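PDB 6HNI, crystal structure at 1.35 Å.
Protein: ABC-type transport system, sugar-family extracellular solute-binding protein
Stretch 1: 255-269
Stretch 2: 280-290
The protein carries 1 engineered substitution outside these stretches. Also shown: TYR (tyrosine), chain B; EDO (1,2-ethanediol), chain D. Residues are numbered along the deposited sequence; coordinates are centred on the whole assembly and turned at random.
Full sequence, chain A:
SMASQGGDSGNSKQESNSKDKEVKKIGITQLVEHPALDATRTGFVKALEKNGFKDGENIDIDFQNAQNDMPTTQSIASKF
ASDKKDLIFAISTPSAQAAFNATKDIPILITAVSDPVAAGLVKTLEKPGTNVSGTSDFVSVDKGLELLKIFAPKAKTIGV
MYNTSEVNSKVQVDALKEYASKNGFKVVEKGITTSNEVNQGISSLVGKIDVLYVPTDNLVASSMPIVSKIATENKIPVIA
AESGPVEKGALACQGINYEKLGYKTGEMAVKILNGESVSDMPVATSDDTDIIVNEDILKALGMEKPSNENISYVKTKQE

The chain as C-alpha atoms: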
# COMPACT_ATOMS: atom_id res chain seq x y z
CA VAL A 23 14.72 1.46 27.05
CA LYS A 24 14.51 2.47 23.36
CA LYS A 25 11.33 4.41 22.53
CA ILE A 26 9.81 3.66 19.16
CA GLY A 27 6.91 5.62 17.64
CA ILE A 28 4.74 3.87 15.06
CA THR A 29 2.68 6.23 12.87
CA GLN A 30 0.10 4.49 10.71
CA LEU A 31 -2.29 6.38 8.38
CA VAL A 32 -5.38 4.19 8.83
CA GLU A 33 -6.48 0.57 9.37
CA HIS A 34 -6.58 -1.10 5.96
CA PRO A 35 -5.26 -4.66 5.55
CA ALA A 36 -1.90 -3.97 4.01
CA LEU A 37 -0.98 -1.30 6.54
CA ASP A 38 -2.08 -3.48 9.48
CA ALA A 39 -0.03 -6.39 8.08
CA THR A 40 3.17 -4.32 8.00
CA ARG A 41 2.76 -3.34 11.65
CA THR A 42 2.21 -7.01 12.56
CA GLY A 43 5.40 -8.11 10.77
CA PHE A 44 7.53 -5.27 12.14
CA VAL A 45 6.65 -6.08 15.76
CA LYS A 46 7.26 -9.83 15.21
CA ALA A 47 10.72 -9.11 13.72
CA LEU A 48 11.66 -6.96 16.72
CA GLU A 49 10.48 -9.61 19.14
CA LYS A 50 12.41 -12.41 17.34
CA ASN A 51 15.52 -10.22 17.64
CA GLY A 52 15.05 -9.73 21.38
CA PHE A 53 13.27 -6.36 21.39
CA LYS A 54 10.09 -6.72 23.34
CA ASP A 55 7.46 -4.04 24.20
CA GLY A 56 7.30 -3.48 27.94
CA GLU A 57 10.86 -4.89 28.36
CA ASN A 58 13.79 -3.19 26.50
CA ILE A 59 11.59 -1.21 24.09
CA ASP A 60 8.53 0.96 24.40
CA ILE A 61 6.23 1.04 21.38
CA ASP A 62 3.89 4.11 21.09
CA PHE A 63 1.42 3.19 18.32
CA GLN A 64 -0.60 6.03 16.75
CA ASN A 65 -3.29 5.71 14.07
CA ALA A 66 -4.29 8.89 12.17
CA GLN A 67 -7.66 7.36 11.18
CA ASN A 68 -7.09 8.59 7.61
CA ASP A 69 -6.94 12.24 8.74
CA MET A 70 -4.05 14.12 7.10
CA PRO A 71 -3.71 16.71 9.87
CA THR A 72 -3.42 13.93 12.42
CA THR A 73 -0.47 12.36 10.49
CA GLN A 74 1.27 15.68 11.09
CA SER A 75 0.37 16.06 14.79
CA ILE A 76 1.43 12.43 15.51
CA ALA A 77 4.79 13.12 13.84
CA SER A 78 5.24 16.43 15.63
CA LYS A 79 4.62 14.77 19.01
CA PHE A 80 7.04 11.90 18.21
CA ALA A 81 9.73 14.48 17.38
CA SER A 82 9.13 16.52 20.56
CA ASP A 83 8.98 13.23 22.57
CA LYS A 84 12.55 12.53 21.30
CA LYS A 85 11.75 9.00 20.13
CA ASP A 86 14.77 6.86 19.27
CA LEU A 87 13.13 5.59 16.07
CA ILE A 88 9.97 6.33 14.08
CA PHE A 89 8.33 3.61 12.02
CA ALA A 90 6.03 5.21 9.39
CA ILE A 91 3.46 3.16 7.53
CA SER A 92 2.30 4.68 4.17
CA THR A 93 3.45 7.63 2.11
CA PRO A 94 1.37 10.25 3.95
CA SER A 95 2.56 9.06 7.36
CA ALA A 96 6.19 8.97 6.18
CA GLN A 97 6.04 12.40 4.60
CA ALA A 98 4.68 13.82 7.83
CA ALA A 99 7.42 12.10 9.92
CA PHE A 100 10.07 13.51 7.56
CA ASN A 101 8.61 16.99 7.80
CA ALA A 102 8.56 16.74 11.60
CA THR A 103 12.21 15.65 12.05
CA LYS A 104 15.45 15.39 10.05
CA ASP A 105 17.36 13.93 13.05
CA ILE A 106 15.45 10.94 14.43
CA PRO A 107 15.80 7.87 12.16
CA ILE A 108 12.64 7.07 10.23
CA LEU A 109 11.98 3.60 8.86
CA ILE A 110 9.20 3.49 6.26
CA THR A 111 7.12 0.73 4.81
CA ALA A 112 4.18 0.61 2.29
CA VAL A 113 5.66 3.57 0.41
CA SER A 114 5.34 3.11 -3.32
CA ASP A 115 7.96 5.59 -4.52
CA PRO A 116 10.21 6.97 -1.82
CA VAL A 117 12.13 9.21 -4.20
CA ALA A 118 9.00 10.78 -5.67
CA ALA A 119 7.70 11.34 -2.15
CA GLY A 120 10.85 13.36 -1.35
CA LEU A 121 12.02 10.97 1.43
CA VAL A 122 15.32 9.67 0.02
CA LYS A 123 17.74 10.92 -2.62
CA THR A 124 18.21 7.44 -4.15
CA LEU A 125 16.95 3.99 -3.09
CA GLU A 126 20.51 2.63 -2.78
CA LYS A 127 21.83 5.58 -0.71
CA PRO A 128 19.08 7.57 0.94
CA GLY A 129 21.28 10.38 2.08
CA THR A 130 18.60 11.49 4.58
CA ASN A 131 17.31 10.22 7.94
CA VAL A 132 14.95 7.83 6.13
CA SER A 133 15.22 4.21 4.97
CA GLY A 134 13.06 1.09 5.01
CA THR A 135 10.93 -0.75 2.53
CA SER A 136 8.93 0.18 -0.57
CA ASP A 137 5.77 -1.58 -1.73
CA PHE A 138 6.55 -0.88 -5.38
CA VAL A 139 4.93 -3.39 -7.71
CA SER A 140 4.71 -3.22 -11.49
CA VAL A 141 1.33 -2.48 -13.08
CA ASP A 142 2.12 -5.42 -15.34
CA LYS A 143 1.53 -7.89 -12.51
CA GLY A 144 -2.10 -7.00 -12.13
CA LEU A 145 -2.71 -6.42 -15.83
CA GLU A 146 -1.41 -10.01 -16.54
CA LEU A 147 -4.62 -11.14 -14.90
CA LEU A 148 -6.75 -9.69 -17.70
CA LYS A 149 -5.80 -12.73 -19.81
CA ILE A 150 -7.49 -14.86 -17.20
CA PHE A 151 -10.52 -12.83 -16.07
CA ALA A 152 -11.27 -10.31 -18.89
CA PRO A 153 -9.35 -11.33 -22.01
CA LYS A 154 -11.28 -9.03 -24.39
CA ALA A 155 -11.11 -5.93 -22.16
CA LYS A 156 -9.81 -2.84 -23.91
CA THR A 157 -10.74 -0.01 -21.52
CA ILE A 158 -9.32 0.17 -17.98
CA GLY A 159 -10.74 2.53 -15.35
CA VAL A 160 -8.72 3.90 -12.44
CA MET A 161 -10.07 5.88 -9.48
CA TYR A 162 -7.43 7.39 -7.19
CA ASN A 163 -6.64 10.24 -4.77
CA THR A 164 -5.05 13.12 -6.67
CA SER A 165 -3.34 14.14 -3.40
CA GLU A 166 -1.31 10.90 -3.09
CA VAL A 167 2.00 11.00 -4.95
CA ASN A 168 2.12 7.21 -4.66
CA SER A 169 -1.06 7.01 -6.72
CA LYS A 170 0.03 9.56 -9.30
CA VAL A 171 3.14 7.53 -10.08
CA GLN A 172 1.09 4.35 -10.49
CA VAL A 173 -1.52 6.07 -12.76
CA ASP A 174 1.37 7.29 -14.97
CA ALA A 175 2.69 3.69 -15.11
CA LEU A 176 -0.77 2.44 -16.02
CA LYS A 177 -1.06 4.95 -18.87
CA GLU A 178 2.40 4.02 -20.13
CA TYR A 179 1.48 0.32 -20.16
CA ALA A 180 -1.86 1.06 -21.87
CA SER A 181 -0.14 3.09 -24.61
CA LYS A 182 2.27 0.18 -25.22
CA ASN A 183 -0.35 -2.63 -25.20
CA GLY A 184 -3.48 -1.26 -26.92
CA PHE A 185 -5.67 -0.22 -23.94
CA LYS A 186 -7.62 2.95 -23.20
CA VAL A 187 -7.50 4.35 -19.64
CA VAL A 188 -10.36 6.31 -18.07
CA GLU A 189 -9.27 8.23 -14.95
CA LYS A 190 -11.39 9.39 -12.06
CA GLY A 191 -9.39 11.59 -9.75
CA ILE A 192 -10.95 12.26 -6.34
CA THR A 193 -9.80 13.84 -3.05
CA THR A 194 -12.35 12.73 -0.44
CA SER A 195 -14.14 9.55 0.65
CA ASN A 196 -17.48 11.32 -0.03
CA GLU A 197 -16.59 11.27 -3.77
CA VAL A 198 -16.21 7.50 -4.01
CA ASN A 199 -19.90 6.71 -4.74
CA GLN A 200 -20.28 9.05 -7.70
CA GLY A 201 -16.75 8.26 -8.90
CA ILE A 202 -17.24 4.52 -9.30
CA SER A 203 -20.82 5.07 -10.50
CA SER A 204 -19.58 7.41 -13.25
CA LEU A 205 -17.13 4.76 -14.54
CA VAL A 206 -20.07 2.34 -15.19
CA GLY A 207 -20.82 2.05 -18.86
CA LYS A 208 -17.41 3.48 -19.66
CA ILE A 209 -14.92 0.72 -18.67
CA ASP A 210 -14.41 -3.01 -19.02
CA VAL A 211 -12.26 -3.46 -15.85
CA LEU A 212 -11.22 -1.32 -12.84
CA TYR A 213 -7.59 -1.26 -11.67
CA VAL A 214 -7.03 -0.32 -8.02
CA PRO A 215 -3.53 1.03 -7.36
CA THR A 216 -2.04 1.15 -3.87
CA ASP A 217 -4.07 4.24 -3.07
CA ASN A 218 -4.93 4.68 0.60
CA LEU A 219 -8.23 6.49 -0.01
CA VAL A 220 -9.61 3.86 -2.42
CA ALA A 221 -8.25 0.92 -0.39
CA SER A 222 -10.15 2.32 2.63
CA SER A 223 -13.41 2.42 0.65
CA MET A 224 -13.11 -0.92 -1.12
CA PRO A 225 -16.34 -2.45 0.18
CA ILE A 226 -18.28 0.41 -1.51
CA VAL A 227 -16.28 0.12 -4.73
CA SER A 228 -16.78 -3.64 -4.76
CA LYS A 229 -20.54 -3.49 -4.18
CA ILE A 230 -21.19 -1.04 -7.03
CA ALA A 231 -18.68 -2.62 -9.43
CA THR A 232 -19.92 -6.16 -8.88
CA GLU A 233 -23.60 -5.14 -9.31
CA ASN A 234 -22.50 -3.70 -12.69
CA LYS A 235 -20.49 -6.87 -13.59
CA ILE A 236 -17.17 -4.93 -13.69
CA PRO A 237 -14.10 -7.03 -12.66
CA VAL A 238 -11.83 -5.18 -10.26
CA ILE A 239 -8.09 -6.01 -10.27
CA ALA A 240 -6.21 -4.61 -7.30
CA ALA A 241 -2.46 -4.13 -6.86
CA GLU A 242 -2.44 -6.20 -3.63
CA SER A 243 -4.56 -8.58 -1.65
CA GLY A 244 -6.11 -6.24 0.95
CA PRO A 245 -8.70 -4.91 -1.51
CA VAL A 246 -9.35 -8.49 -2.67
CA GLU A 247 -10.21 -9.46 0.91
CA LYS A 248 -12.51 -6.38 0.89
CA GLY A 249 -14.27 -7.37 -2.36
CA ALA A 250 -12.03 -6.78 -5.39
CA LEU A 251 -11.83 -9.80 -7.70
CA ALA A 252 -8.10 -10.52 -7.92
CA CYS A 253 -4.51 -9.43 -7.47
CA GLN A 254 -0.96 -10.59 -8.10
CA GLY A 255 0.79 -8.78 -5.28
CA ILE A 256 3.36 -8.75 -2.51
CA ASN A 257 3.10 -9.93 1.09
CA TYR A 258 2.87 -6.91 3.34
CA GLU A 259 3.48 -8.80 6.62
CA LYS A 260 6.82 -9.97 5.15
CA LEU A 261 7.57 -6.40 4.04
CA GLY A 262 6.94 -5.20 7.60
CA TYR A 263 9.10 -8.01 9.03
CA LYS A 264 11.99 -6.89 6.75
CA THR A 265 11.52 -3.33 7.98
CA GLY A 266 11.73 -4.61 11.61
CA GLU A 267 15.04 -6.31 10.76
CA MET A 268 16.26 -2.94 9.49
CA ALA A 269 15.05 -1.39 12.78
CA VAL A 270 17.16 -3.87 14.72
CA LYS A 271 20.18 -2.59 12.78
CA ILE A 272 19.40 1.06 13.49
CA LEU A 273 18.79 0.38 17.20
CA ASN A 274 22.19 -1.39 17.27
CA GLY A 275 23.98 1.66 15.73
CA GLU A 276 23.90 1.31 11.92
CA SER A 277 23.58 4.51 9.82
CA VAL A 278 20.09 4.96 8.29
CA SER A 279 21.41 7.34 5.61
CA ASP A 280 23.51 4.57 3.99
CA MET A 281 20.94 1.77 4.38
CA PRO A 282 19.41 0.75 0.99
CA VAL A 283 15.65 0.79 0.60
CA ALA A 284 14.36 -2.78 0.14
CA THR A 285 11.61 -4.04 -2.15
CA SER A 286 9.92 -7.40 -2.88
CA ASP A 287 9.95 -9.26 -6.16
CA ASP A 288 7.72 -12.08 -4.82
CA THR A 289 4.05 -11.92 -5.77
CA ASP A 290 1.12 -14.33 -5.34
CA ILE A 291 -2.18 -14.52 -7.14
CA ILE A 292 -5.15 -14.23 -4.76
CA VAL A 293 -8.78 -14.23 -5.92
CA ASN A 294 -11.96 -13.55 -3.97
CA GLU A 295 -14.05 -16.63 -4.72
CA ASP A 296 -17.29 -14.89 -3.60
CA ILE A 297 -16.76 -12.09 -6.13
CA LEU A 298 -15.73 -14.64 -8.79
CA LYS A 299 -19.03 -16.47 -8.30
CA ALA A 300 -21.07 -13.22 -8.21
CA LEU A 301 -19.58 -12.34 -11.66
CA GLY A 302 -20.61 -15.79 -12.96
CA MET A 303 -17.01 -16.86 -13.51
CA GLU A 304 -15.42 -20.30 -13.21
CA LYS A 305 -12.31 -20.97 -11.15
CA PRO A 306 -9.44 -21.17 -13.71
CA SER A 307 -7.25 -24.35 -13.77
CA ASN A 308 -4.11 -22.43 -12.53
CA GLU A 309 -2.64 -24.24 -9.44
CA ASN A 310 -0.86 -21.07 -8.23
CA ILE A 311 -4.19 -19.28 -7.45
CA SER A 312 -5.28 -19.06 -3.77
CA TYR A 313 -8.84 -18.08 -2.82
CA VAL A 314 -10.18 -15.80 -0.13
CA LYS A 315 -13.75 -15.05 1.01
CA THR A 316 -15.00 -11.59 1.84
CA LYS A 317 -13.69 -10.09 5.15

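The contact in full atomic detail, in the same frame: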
# COMPACT_ATOMS: atom_id res chain seq x y z
N GLY A 255 0.11 -9.76 -6.10
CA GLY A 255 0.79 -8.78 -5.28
C GLY A 255 1.69 -9.33 -4.20
O GLY A 255 1.76 -10.53 -4.03
N ILE A 256 2.34 -8.40 -3.53
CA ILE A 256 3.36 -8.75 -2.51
C ILE A 256 2.72 -9.02 -1.18
O ILE A 256 1.54 -8.75 -0.90
CB ILE A 256 4.40 -7.64 -2.39
CG1 ILE A 256 3.78 -6.38 -1.74
CG2 ILE A 256 5.11 -7.39 -3.71
CD1 ILE A 256 4.75 -5.37 -1.22
N ASN A 257 3.54 -9.58 -0.29
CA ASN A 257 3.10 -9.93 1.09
C ASN A 257 3.53 -8.83 2.02
O ASN A 257 4.75 -8.66 2.34
CB ASN A 257 3.73 -11.29 1.48
CG ASN A 257 3.30 -11.79 2.84
OD1 ASN A 257 3.18 -11.03 3.78
ND2 ASN A 257 3.13 -13.12 2.95
N TYR A 258 2.56 -8.09 2.53
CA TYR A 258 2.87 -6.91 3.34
C TYR A 258 3.37 -7.25 4.77
O TYR A 258 4.18 -6.50 5.32
CB TYR A 258 1.65 -5.99 3.41
CG TYR A 258 1.58 -5.04 2.21
CD1 TYR A 258 1.05 -5.48 0.98
CD2 TYR A 258 2.00 -3.75 2.29
CE1 TYR A 258 0.99 -4.63 -0.09
CE2 TYR A 258 1.88 -2.86 1.20
CZ TYR A 258 1.40 -3.35 0.02
OH TYR A 258 1.26 -2.49 -1.08
N GLU A 259 2.92 -8.37 5.31
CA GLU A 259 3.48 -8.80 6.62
C GLU A 259 4.96 -9.05 6.45
O GLU A 259 5.78 -8.65 7.32
CB GLU A 259 2.76 -10.02 7.15
CG GLU A 259 3.28 -10.31 8.58
CD GLU A 259 2.53 -11.40 9.35
OE1 GLU A 259 1.34 -11.70 9.07
OE2 GLU A 259 3.15 -11.93 10.30
N LYS A 260 5.37 -9.76 5.40
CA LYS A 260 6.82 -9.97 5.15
C LYS A 260 7.57 -8.68 4.94
O LYS A 260 8.75 -8.53 5.31
CB LYS A 260 7.08 -10.96 4.01
CG LYS A 260 6.52 -12.35 4.28
CD LYS A 260 6.77 -13.31 3.14
CE LYS A 260 6.30 -14.70 3.46
NZ LYS A 260 6.90 -15.63 2.48
N LEU A 261 6.96 -7.73 4.25
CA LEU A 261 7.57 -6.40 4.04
C LEU A 261 7.81 -5.67 5.38
O LEU A 261 8.86 -5.06 5.57
CB LEU A 261 6.73 -5.55 3.06
CG LEU A 261 7.43 -4.38 2.40
CD1 LEU A 261 8.35 -4.86 1.27
CD2 LEU A 261 6.39 -3.38 1.82
N GLY A 262 6.83 -5.76 6.26
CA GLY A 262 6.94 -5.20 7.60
C GLY A 262 8.02 -5.89 8.45
O GLY A 262 8.78 -5.21 9.14
N TYR A 263 8.10 -7.19 8.28
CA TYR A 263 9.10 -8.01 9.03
C TYR A 263 10.48 -7.55 8.57
O TYR A 263 11.38 -7.32 9.41
CB TYR A 263 8.83 -9.46 8.72
CG TYR A 263 9.70 -10.36 9.56
CD1 TYR A 263 11.02 -10.56 9.21
CD2 TYR A 263 9.22 -10.94 10.74
CE1 TYR A 263 11.87 -11.37 10.01
CE2 TYR A 263 10.05 -11.76 11.54
CZ TYR A 263 11.36 -11.93 11.16
OH TYR A 263 12.21 -12.70 11.99
N LYS A 264 10.72 -7.40 7.27
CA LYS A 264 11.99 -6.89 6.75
C LYS A 264 12.31 -5.52 7.35
O LYS A 264 13.43 -5.21 7.75
CB LYS A 264 11.98 -6.84 5.19
CG LYS A 264 13.13 -6.11 4.55
CD LYS A 264 14.44 -6.88 4.73
CE LYS A 264 15.57 -6.16 3.99
NZ LYS A 264 16.83 -6.94 4.19
N THR A 265 11.30 -4.64 7.41
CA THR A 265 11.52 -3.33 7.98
C THR A 265 11.95 -3.43 9.50
O THR A 265 12.77 -2.62 9.96
CB THR A 265 10.25 -2.45 7.87
OG1 THR A 265 9.71 -2.54 6.51
CG2 THR A 265 10.60 -1.03 8.12
N GLY A 266 11.34 -4.37 10.20
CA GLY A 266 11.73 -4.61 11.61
C GLY A 266 13.16 -5.08 11.69
O GLY A 266 13.88 -4.67 12.62
N GLU A 267 13.61 -5.92 10.77
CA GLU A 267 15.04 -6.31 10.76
C GLU A 267 15.92 -5.10 10.54
O GLU A 267 16.98 -4.96 11.16
CB GLU A 267 15.34 -7.35 9.72
CG GLU A 267 14.66 -8.67 9.92
CD GLU A 267 15.16 -9.73 8.95
OE1 GLU A 267 15.31 -9.43 7.75
OE2 GLU A 267 15.39 -10.90 9.39
N MET A 268 15.50 -4.13 9.69
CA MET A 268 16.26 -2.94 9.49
C MET A 268 16.23 -2.06 10.73
O MET A 268 17.24 -1.44 11.10
CB MET A 268 15.65 -2.16 8.29
CG MET A 268 15.78 -2.93 7.01
SD MET A 268 14.92 -2.28 5.55
CE MET A 268 16.06 -1.01 5.13
N ALA A 269 15.12 -2.06 11.46
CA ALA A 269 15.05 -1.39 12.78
C ALA A 269 16.06 -1.91 13.75
O ALA A 269 16.65 -1.13 14.51
CB ALA A 269 13.67 -1.48 13.42
N ASP A 280 22.83 5.45 4.94
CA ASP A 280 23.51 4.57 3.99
C ASP A 280 22.82 3.22 3.81
O ASP A 280 23.35 2.33 3.12
CB ASP A 280 24.98 4.36 4.45
CG ASP A 280 25.76 5.65 4.46
OD1 ASP A 280 25.69 6.42 3.47
OD2 ASP A 280 26.43 5.90 5.48
N MET A 281 21.64 3.05 4.42
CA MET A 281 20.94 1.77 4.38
C MET A 281 20.04 1.74 3.12
O MET A 281 19.18 2.57 3.00
CB MET A 281 20.06 1.65 5.60
CG MET A 281 19.19 0.42 5.70
SD MET A 281 18.43 0.35 7.35
CE MET A 281 19.73 -0.18 8.39
N PRO A 282 20.26 0.80 2.17
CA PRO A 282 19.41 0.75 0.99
C PRO A 282 17.96 0.43 1.29
O PRO A 282 17.66 -0.41 2.15
CB PRO A 282 20.06 -0.35 0.12
CG PRO A 282 21.25 -0.81 0.81
CD PRO A 282 21.31 -0.24 2.17
N VAL A 283 17.07 1.10 0.54
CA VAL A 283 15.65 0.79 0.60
C VAL A 283 15.42 -0.59 -0.08
O VAL A 283 15.95 -0.85 -1.16
CB VAL A 283 14.80 1.89 -0.04
CG1 VAL A 283 13.33 1.48 -0.06
CG2 VAL A 283 14.99 3.21 0.67
N ALA A 284 14.67 -1.45 0.60
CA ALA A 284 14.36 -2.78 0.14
C ALA A 284 12.99 -2.87 -0.50
O ALA A 284 12.06 -2.16 -0.11
CB ALA A 284 14.48 -3.77 1.30
N THR A 285 12.87 -3.75 -1.50
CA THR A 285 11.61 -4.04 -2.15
C THR A 285 11.42 -5.56 -2.24
O THR A 285 12.36 -6.31 -1.99
CB THR A 285 11.58 -3.51 -3.60
OG1 THR A 285 12.68 -4.07 -4.35
CG2 THR A 285 11.68 -2.03 -3.61
N SER A 286 10.23 -6.00 -2.65
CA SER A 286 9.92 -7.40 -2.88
C SER A 286 9.62 -7.69 -4.31
O SER A 286 8.84 -6.96 -4.93
CB SER A 286 8.75 -7.87 -2.03
OG SER A 286 8.46 -9.25 -2.29
N ASP A 287 10.22 -8.75 -4.85
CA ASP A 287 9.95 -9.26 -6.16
C ASP A 287 9.04 -10.50 -6.17
O ASP A 287 8.90 -11.12 -7.24
CB ASP A 287 11.28 -9.63 -6.82
CG ASP A 287 12.21 -8.43 -6.95
OD1 ASP A 287 11.80 -7.47 -7.62
OD2 ASP A 287 13.31 -8.43 -6.36
N ASP A 288 8.46 -10.86 -5.02
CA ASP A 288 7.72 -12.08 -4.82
C ASP A 288 6.23 -11.74 -4.73
O ASP A 288 5.76 -11.11 -3.76
CB ASP A 288 8.19 -12.69 -3.50
CG ASP A 288 7.77 -14.14 -3.30
OD1 ASP A 288 7.09 -14.70 -4.15
OD2 ASP A 288 8.21 -14.75 -2.23
N THR A 289 5.49 -12.14 -5.74
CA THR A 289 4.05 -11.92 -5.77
C THR A 289 3.29 -13.25 -5.77
O THR A 289 3.83 -14.31 -6.13
CB THR A 289 3.63 -11.05 -6.98
OG1 THR A 289 3.98 -11.72 -8.20
CG2 THR A 289 4.27 -9.69 -6.94
N ASP A 290 2.02 -13.18 -5.40
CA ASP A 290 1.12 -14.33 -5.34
C ASP A 290 -0.23 -13.91 -5.84
O ASP A 290 -0.68 -12.78 -5.57
CB ASP A 290 0.99 -14.88 -3.93
CG ASP A 290 2.28 -15.62 -3.48
OD1 ASP A 290 2.45 -16.78 -3.87
OD2 ASP A 290 3.12 -15.04 -2.76
N TYR B . 1.44 2.31 -1.38
CA TYR B . 0.69 3.16 -0.44
C TYR B . 1.53 4.37 -0.06
O TYR B . 1.12 5.10 0.84
CB TYR B . 0.09 2.36 0.74
CG TYR B . -0.94 1.37 0.31
CD1 TYR B . -2.18 1.84 -0.22
CD2 TYR B . -0.76 0.02 0.33
CE1 TYR B . -3.10 0.95 -0.70
CE2 TYR B . -1.68 -0.88 -0.15
CZ TYR B . -2.89 -0.40 -0.68
OH TYR B . -3.83 -1.30 -1.17
OXT TYR B . 2.52 4.65 -0.70
C1 EDO D . 2.54 -12.73 -2.03
O1 EDO D . 3.93 -12.46 -1.87
C2 EDO D . 1.49 -11.89 -1.36
O2 EDO D . 0.29 -12.54 -1.06
O HOH W 1 6.14 -10.68 -1.05
O HOH W 2 3.60 -14.76 0.59

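The contact opens as a scrap of antiparallel sheet and ends as a helix lying against an extended loop. Gly255 pairs with Asp290 through both backbone polar groups: Gly255 N donates to Asp290 O at 3.2 Å, and Asp290 N donates to Gly255 O at 3.0 Å. The same carbonyl draws in the neighbouring CA-H, with Gly255 O 3.2 Å from Thr289 CA.

Ile256 CG2 packs 3.9 Å from Ser286 O, 4.0 Å from Ser286 CB and 4.1 Å from Thr289 CG2, while Ile256 CA meets Asp288 O at 3.6 Å in a second CA-H...O contact.

At Asn257 direct pairing gives way to water. One water accepts from Asn257 N (2.9 Å) and donates to Asp288 O (2.8 Å), bridging two backbones that have begun to part. The Asn257 side chain meanwhile caps the helix, OD1 accepting from Lys260 N at 3.0 Å.

Along the helix, contacts recur at three- and four-residue steps, the spacing that keeps side chains on one flank. Leu261 CD1 reaches Ser286 CB at 4.5 Å; Lys264 lends its aliphatic length, CE 3.8 Å from Ala284 CB; Met268 finishes the series, its CE 3.5 Å from Met281 CG and 3.4 Å from Pro282 O. Paired backbone holds one end, a water fills in where it opens, and helix side chains make the contacts beyond, against both side chains and a backbone carbonyl.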